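Local coordinates for protein aspergillopepsin-2 heavy chain (Aspergillus niger var. macrosporus, PDB 1Y43) that forms the heavy chain of an acid endopeptidase of the G1 (glutamic) peptidase family, which probably cleaves proteins together with its partner light chain, at residues G26-Y31 with S37-Y42; W41-W44 with Y48-D51; T66-A69 with G75-T78. All coordinates share one frame; numbering follows the deposited sequence.

Contact 1. Residues G26-Y31 with S37-Y42; sequences GVDFCY and SYDAWY. With SO4 (sulfate ion), chain E; SO4 (sulfate ion), chain D.
Trp41 lies over the backbone of Gly26 at one end of an antiparallel beta hairpin formed by strands 22-32 and 35-45. The indole takes Gly26 beneath its six-membered ring in a CH-pi contact. Gly26 CA sits 4.3 Å from the centroid of the Trp41 six-membered ring. Trp41 CG stands between its own backbone N and carbonyl carbon (chi1 52°), which swings the ring across to the neighbouring strand. Trp41 NE1 then comes 3.0 Å from Asp28 OD1, with the carboxylate and ring planes 47° apart.

Three hydrogen-bonded pairs hold the ladder: Gly26 with Trp41, Asp28 with Asp39, and Cys30 with Ser37. Their shortest bond runs from Cys30 N to Ser37 O, 2.8 Å. The carboxylates of Asp28 and Asp39 run alongside each other on the indole's face of the sheet. Asp28 OD2 is 3.6 Å from Asp39 OD1, and Asp39 also meets Asp51, so one or more of these acids may be protonated. Asp39 OD1 also rests against Asp28 CB.

The opposite face carries Val27, Ala40, Phe29 and Tyr38. Tyr38 CE1 meets Phe29 CB at 3.5 Å. The Phe29 chi1 of 8° is nearly eclipsed and turns the phenyl ring off the Tyr38 side, leaving CB to make the contact. The OH of Tyr38 is hydrogen-bonded to the backbone of the other protein chain.

Two sulfate ions, probably from the crystallisation liquor, lie near the far end. Tyr31 OH binds O1 of one at 2.7 Å, in the plane of its ring. The other lies beside the disulfide from Cys30 to Cys6, which ties the hairpin to strand 4-13. Ser37 OG gives it a weak hydrogen bond, and its O2 is 3.1 Å from Cys30 SG.

Contact 2. Residues W41-W44 with Y48-D51; sequences WYEW and YAYD
Trp44 and Tyr48 are joined through a water that both grip. It donates to Tyr48 O at 2.7 Å and accepts from Trp44 N at 2.9 Å. The water joins the two segments near the turn of the hairpin formed by strands 35-45 and 50-52.

Farther from the turn, Tyr42 and Tyr50 make an antiparallel hydrogen-bonded pair. Tyr42 N donates to Tyr50 O at 2.9 Å. The return bond, from Tyr50 N to Tyr42 O, is equally short and nearly straight, 167° at the hydrogen. Tyr50 O also lies over one face of the Tyr42 ring.

A chi1 of 61° folds the Tyr42 ring back over its own main chain and leans it toward segment 48-51. Its phenol end meets the base of Tyr50: Tyr42 CZ is 3.5 Å from Tyr50 CB. The two rings are oblique, with planes 38° apart. Beyond the segments, Tyr42 stacks on His90.

Glu43 reaches along segment 48-51 with an extended chain, and Glu43 OE1 touches Ala49 CB at 3.4 Å.

Two direct backbone bonds and one water-mediated link thus hold this largely exposed hairpin. Van der Waals contacts of Tyr42 and Glu43 supplement them.

Contact 3. Residues T66-A69 with G75-T78; sequences TVEA and GSAT
Gly75 CA lies 3.0 Å from Glu68 O, a close CA-H...O contact on the strand pair 66-69 and 75-78. These are the arms of an antiparallel beta hairpin formed by strands 62-69 and 74-81. Their segment axes run at 176° to each other. Gly75 faces Ala69 as a non-hydrogen-bonded pair, and their CA atoms are 4.1 Å apart. Lacking a side chain, Gly75 lets the strands draw this close.

Ser76 pairs with Glu68 through two backbone bonds. Ser76 N donates to Glu68 O, and Glu68 N donates to Ser76 O. On the face they share, Ser76 OG lies 4.0 Å from Glu68 CB. The glutamate chain is extended beyond CG, and Glu68 OE1 is 4.2 Å from Ser76 OG, too long for a hydrogen bond.

Ala77 turns to the other face, where it pairs with Val67. Here Val67 CG1 and Ala77 CB meet at 4.4 Å. Both are buried and rest on Thr25 of strand 22-32.

Thr78 pairs with Thr66. Thr78 N donates to Thr66 O at 2.8 Å, and Thr66 N donates back to Thr78 O. The two threonines share a face with Ser76 and Glu68. Thr78 OG1 is hydrogen-bonded to Thr89 OG1, whereas Thr66 OG1 is bonded to a polar side chain of the other protein chain.

Strand 74-81 is the middle strand of an antiparallel sheet, three-stranded within this chain, with 86-92 on its second edge. On the side of strand 62-69, Thr66, Val67 and Glu68 pair antiparallel with a strand of the other protein chain, so the sheet continues across the interface.

Overall arrangement
Contacts 1 and 2 share strand 35-45, with Trp41 and Tyr42 common to both, and their centres lie about 11 Å apart. They adjoin where Asp39 OD2 and Asp51 OD1 are 3.0 Å apart, a pair of acids that may share a proton. Contact 3 belongs to a second sheet that packs against the first, consistent with the beta-sandwich of the G1 peptidases. Its centre is about 18 Å from that of contact 1 and about 12 Å from that of contact 2. Tyr42 CB meets Ala77 CB at 3.8 Å, and Trp44 CZ3 meets Gly75 N at 3.8 Å. Contacts 1 and 3 both reach the other protein chain, which extends the sheet of contact 3. The sulfate beside Cys30 has its nearest atom about 6 Å from the Asp51 side chain.

Contact 1. Residues G26-Y31 with S37-Y42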
# COMPACT_ATOMS: atom_id res chain seq x y z
N GLY B 26 -5.53 -0.35 -1.03
CA GLY B 26 -5.04 -1.22 0.01
C GLY B 26 -6.03 -1.51 1.11
O GLY B 26 -7.24 -1.33 0.95
N VAL B 27 -5.49 -1.92 2.25
CA VAL B 27 -6.29 -2.31 3.40
C VAL B 27 -5.75 -1.69 4.67
O VAL B 27 -4.53 -1.55 4.83
CB VAL B 27 -6.22 -3.85 3.56
CG1 VAL B 27 -6.90 -4.28 4.85
CG2 VAL B 27 -6.84 -4.55 2.35
N ASP B 28 -6.66 -1.24 5.54
CA ASP B 28 -6.29 -0.69 6.85
C ASP B 28 -6.57 -1.76 7.89
O ASP B 28 -7.52 -2.53 7.75
CB ASP B 28 -7.17 0.51 7.23
CG ASP B 28 -6.77 1.80 6.54
OD1 ASP B 28 -5.75 1.85 5.86
OD2 ASP B 28 -7.50 2.79 6.70
N PHE B 29 -5.71 -1.86 8.90
CA PHE B 29 -5.95 -2.80 10.00
C PHE B 29 -5.81 -2.01 11.28
O PHE B 29 -4.80 -1.35 11.49
CB PHE B 29 -4.99 -4.01 10.04
CG PHE B 29 -3.84 -3.93 9.08
CD1 PHE B 29 -4.00 -4.39 7.77
CD2 PHE B 29 -2.60 -3.46 9.49
CE1 PHE B 29 -2.93 -4.38 6.88
CE2 PHE B 29 -1.51 -3.44 8.61
CZ PHE B 29 -1.68 -3.90 7.31
N CYS B 30 -6.85 -2.03 12.11
CA CYS B 30 -6.84 -1.31 13.37
C CYS B 30 -7.16 -2.18 14.56
O CYS B 30 -7.92 -3.14 14.46
CB CYS B 30 -7.82 -0.15 13.34
SG CYS B 30 -7.46 1.13 12.11
N TYR B 31 -6.58 -1.81 15.70
CA TYR B 31 -6.76 -2.50 16.96
C TYR B 31 -7.17 -1.50 18.04
O TYR B 31 -6.59 -0.41 18.14
CB TYR B 31 -5.45 -3.15 17.40
CG TYR B 31 -5.55 -3.67 18.81
CD1 TYR B 31 -6.26 -4.84 19.08
CD2 TYR B 31 -5.04 -2.94 19.89
CE1 TYR B 31 -6.47 -5.26 20.39
CE2 TYR B 31 -5.25 -3.37 21.21
CZ TYR B 31 -5.97 -4.53 21.44
OH TYR B 31 -6.21 -4.97 22.73
N SER B 37 -10.47 -4.01 13.49
CA SER B 37 -11.30 -3.48 12.43
C SER B 37 -10.45 -3.49 11.15
O SER B 37 -9.28 -3.10 11.19
CB SER B 37 -11.73 -2.04 12.76
OG SER B 37 -12.79 -1.65 11.93
N TYR B 38 -11.02 -3.98 10.04
CA TYR B 38 -10.31 -4.06 8.76
C TYR B 38 -11.19 -3.47 7.66
O TYR B 38 -12.40 -3.66 7.68
CB TYR B 38 -10.04 -5.53 8.37
CG TYR B 38 -9.15 -6.30 9.31
CD1 TYR B 38 -7.76 -6.18 9.24
CD2 TYR B 38 -9.69 -7.16 10.28
CE1 TYR B 38 -6.93 -6.89 10.10
CE2 TYR B 38 -8.86 -7.88 11.16
CZ TYR B 38 -7.48 -7.74 11.06
OH TYR B 38 -6.64 -8.43 11.90
N ASP B 39 -10.58 -2.78 6.70
CA ASP B 39 -11.34 -2.22 5.59
C ASP B 39 -10.47 -2.09 4.35
O ASP B 39 -9.24 -2.01 4.46
CB ASP B 39 -12.00 -0.88 5.98
CG ASP B 39 -11.08 0.32 5.82
OD1 ASP B 39 -9.85 0.17 5.84
OD2 ASP B 39 -11.61 1.44 5.67
N ALA B 40 -11.09 -2.11 3.18
CA ALA B 40 -10.36 -1.95 1.93
C ALA B 40 -10.72 -0.57 1.39
O ALA B 40 -11.86 -0.12 1.56
CB ALA B 40 -10.74 -3.05 0.94
N TRP B 41 -9.79 0.08 0.70
CA TRP B 41 -10.02 1.43 0.19
C TRP B 41 -9.23 1.72 -1.08
O TRP B 41 -8.32 0.96 -1.43
CB TRP B 41 -9.61 2.44 1.27
CG TRP B 41 -8.19 2.22 1.80
CD1 TRP B 41 -7.83 1.46 2.88
CD2 TRP B 41 -6.96 2.68 1.20
NE1 TRP B 41 -6.46 1.40 2.98
CE2 TRP B 41 -5.90 2.14 1.97
CE3 TRP B 41 -6.66 3.48 0.09
CZ2 TRP B 41 -4.56 2.37 1.66
CZ3 TRP B 41 -5.32 3.72 -0.21
CH2 TRP B 41 -4.29 3.16 0.57
N TYR B 42 -9.57 2.81 -1.76
CA TYR B 42 -8.85 3.24 -2.96
C TYR B 42 -8.67 4.75 -2.85
O TYR B 42 -9.42 5.42 -2.14
CB TYR B 42 -9.59 2.91 -4.26
CG TYR B 42 -10.94 3.57 -4.39
CD1 TYR B 42 -11.07 4.87 -4.88
CD2 TYR B 42 -12.10 2.90 -4.00
CE1 TYR B 42 -12.31 5.49 -4.98
CE2 TYR B 42 -13.35 3.49 -4.09
CZ TYR B 42 -13.45 4.78 -4.58
OH TYR B 42 -14.69 5.37 -4.66
S SO4 E . -10.78 1.56 10.03
O1 SO4 E . -12.24 1.15 10.01
O2 SO4 E . -10.41 1.98 11.43
O3 SO4 E . -9.93 0.37 9.62
O4 SO4 E . -10.55 2.72 9.09
S SO4 D . -4.28 -1.91 24.82
O1 SO4 D . -5.08 -3.11 24.39
O2 SO4 D . -5.14 -0.97 25.63
O3 SO4 D . -3.11 -2.37 25.66
O4 SO4 D . -3.79 -1.16 23.61

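Contact 2. Residues W41-W44 with Y48-D51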
# COMPACT_ATOMS: atom_id res chain seq x y z
N TRP B 41 -9.79 0.08 0.70
CA TRP B 41 -10.02 1.43 0.19
C TRP B 41 -9.23 1.72 -1.08
O TRP B 41 -8.32 0.96 -1.43
CB TRP B 41 -9.61 2.44 1.27
CG TRP B 41 -8.19 2.22 1.80
CD1 TRP B 41 -7.83 1.46 2.88
CD2 TRP B 41 -6.96 2.68 1.20
NE1 TRP B 41 -6.46 1.40 2.98
CE2 TRP B 41 -5.90 2.14 1.97
CE3 TRP B 41 -6.66 3.48 0.09
CZ2 TRP B 41 -4.56 2.37 1.66
CZ3 TRP B 41 -5.32 3.72 -0.21
CH2 TRP B 41 -4.29 3.16 0.57
N TYR B 42 -9.57 2.81 -1.76
CA TYR B 42 -8.85 3.24 -2.96
C TYR B 42 -8.67 4.75 -2.85
O TYR B 42 -9.42 5.42 -2.14
CB TYR B 42 -9.59 2.91 -4.26
CG TYR B 42 -10.94 3.57 -4.39
CD1 TYR B 42 -11.07 4.87 -4.88
CD2 TYR B 42 -12.10 2.90 -4.00
CE1 TYR B 42 -12.31 5.49 -4.98
CE2 TYR B 42 -13.35 3.49 -4.09
CZ TYR B 42 -13.45 4.78 -4.58
OH TYR B 42 -14.69 5.37 -4.66
N GLU B 43 -7.69 5.28 -3.58
CA GLU B 43 -7.46 6.71 -3.56
C GLU B 43 -6.61 7.16 -4.73
O GLU B 43 -5.66 6.48 -5.12
CB GLU B 43 -6.74 7.12 -2.26
CG GLU B 43 -6.34 8.61 -2.23
CD GLU B 43 -5.93 9.11 -0.85
OE1 GLU B 43 -5.57 8.29 0.03
OE2 GLU B 43 -6.01 10.34 -0.65
N TRP B 44 -7.02 8.26 -5.33
CA TRP B 44 -6.24 8.87 -6.38
C TRP B 44 -5.90 10.25 -5.80
O TRP B 44 -6.65 11.22 -5.97
CB TRP B 44 -7.01 9.00 -7.71
CG TRP B 44 -6.12 9.45 -8.86
CD1 TRP B 44 -5.31 10.57 -8.91
CD2 TRP B 44 -5.93 8.79 -10.11
NE1 TRP B 44 -4.64 10.62 -10.09
CE2 TRP B 44 -5.00 9.54 -10.85
CE3 TRP B 44 -6.46 7.61 -10.67
CZ2 TRP B 44 -4.57 9.16 -12.14
CZ3 TRP B 44 -6.04 7.23 -11.94
CH2 TRP B 44 -5.10 8.00 -12.66
N TYR B 48 -9.70 12.43 -1.91
CA TYR B 48 -9.82 11.65 -0.68
C TYR B 48 -9.79 10.16 -0.93
O TYR B 48 -10.04 9.70 -2.05
CB TYR B 48 -11.19 11.93 -0.02
CG TYR B 48 -11.44 13.38 0.33
CD1 TYR B 48 -10.91 13.93 1.49
CD2 TYR B 48 -12.22 14.19 -0.50
CE1 TYR B 48 -11.14 15.26 1.83
CE2 TYR B 48 -12.46 15.53 -0.17
CZ TYR B 48 -11.91 16.06 0.99
OH TYR B 48 -12.13 17.38 1.33
N ALA B 49 -9.49 9.40 0.12
CA ALA B 49 -9.52 7.94 0.05
C ALA B 49 -10.99 7.59 0.29
O ALA B 49 -11.69 8.28 1.04
CB ALA B 49 -8.66 7.33 1.15
N TYR B 50 -11.48 6.56 -0.40
CA TYR B 50 -12.87 6.12 -0.25
C TYR B 50 -12.84 4.63 0.04
O TYR B 50 -11.94 3.91 -0.42
CB TYR B 50 -13.70 6.41 -1.51
CG TYR B 50 -13.83 7.89 -1.85
CD1 TYR B 50 -14.75 8.69 -1.18
CD2 TYR B 50 -13.02 8.48 -2.82
CE1 TYR B 50 -14.87 10.05 -1.47
CE2 TYR B 50 -13.14 9.84 -3.13
CZ TYR B 50 -14.06 10.62 -2.44
OH TYR B 50 -14.18 11.96 -2.71
N ASP B 51 -13.77 4.16 0.85
CA ASP B 51 -13.82 2.74 1.19
C ASP B 51 -14.61 1.92 0.20
O ASP B 51 -15.56 2.42 -0.43
CB ASP B 51 -14.49 2.52 2.55
CG ASP B 51 -13.81 3.26 3.67
OD1 ASP B 51 -12.57 3.40 3.66
OD2 ASP B 51 -14.54 3.70 4.57
O HOH W 1 -9.74 9.01 -4.69

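Contact 3. Residues T66-A69 with G75-T78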
# COMPACT_ATOMS: atom_id res chain seq x y z
N THR B 66 -4.17 -4.49 -6.88
CA THR B 66 -3.63 -4.07 -8.16
C THR B 66 -4.08 -2.67 -8.55
O THR B 66 -5.26 -2.34 -8.38
CB THR B 66 -4.15 -5.00 -9.28
OG1 THR B 66 -3.80 -6.36 -8.98
CG2 THR B 66 -3.61 -4.61 -10.65
N VAL B 67 -3.15 -1.84 -9.02
CA VAL B 67 -3.50 -0.53 -9.57
C VAL B 67 -2.98 -0.56 -11.01
O VAL B 67 -1.93 -1.15 -11.30
CB VAL B 67 -2.91 0.71 -8.83
CG1 VAL B 67 -3.58 0.89 -7.47
CG2 VAL B 67 -1.40 0.63 -8.71
N GLU B 68 -3.74 0.03 -11.92
CA GLU B 68 -3.38 0.08 -13.33
C GLU B 68 -3.70 1.48 -13.85
O GLU B 68 -4.75 2.04 -13.52
CB GLU B 68 -4.20 -0.94 -14.12
CG GLU B 68 -3.89 -2.41 -13.81
CD GLU B 68 -4.80 -3.39 -14.57
OE1 GLU B 68 -5.56 -2.93 -15.46
OE2 GLU B 68 -4.76 -4.61 -14.27
N ALA B 69 -2.80 2.03 -14.65
CA ALA B 69 -2.99 3.36 -15.23
C ALA B 69 -3.18 3.20 -16.73
O ALA B 69 -2.31 2.62 -17.39
CB ALA B 69 -1.78 4.24 -14.96
N GLY B 75 -7.45 5.19 -14.85
CA GLY B 75 -6.99 3.87 -14.46
C GLY B 75 -7.98 3.19 -13.54
O GLY B 75 -9.15 3.56 -13.50
N SER B 76 -7.50 2.24 -12.75
CA SER B 76 -8.36 1.50 -11.85
C SER B 76 -7.61 0.97 -10.63
O SER B 76 -6.38 0.88 -10.61
CB SER B 76 -9.00 0.32 -12.60
OG SER B 76 -8.01 -0.58 -13.07
N ALA B 77 -8.39 0.64 -9.61
CA ALA B 77 -7.85 0.08 -8.38
C ALA B 77 -8.69 -1.16 -8.11
O ALA B 77 -9.92 -1.08 -8.15
CB ALA B 77 -8.00 1.08 -7.23
N THR B 78 -8.03 -2.27 -7.83
CA THR B 78 -8.72 -3.53 -7.57
C THR B 78 -8.23 -4.22 -6.32
O THR B 78 -7.02 -4.29 -6.07
CB THR B 78 -8.54 -4.49 -8.76
OG1 THR B 78 -9.09 -3.90 -9.94
CG2 THR B 78 -9.20 -5.85 -8.48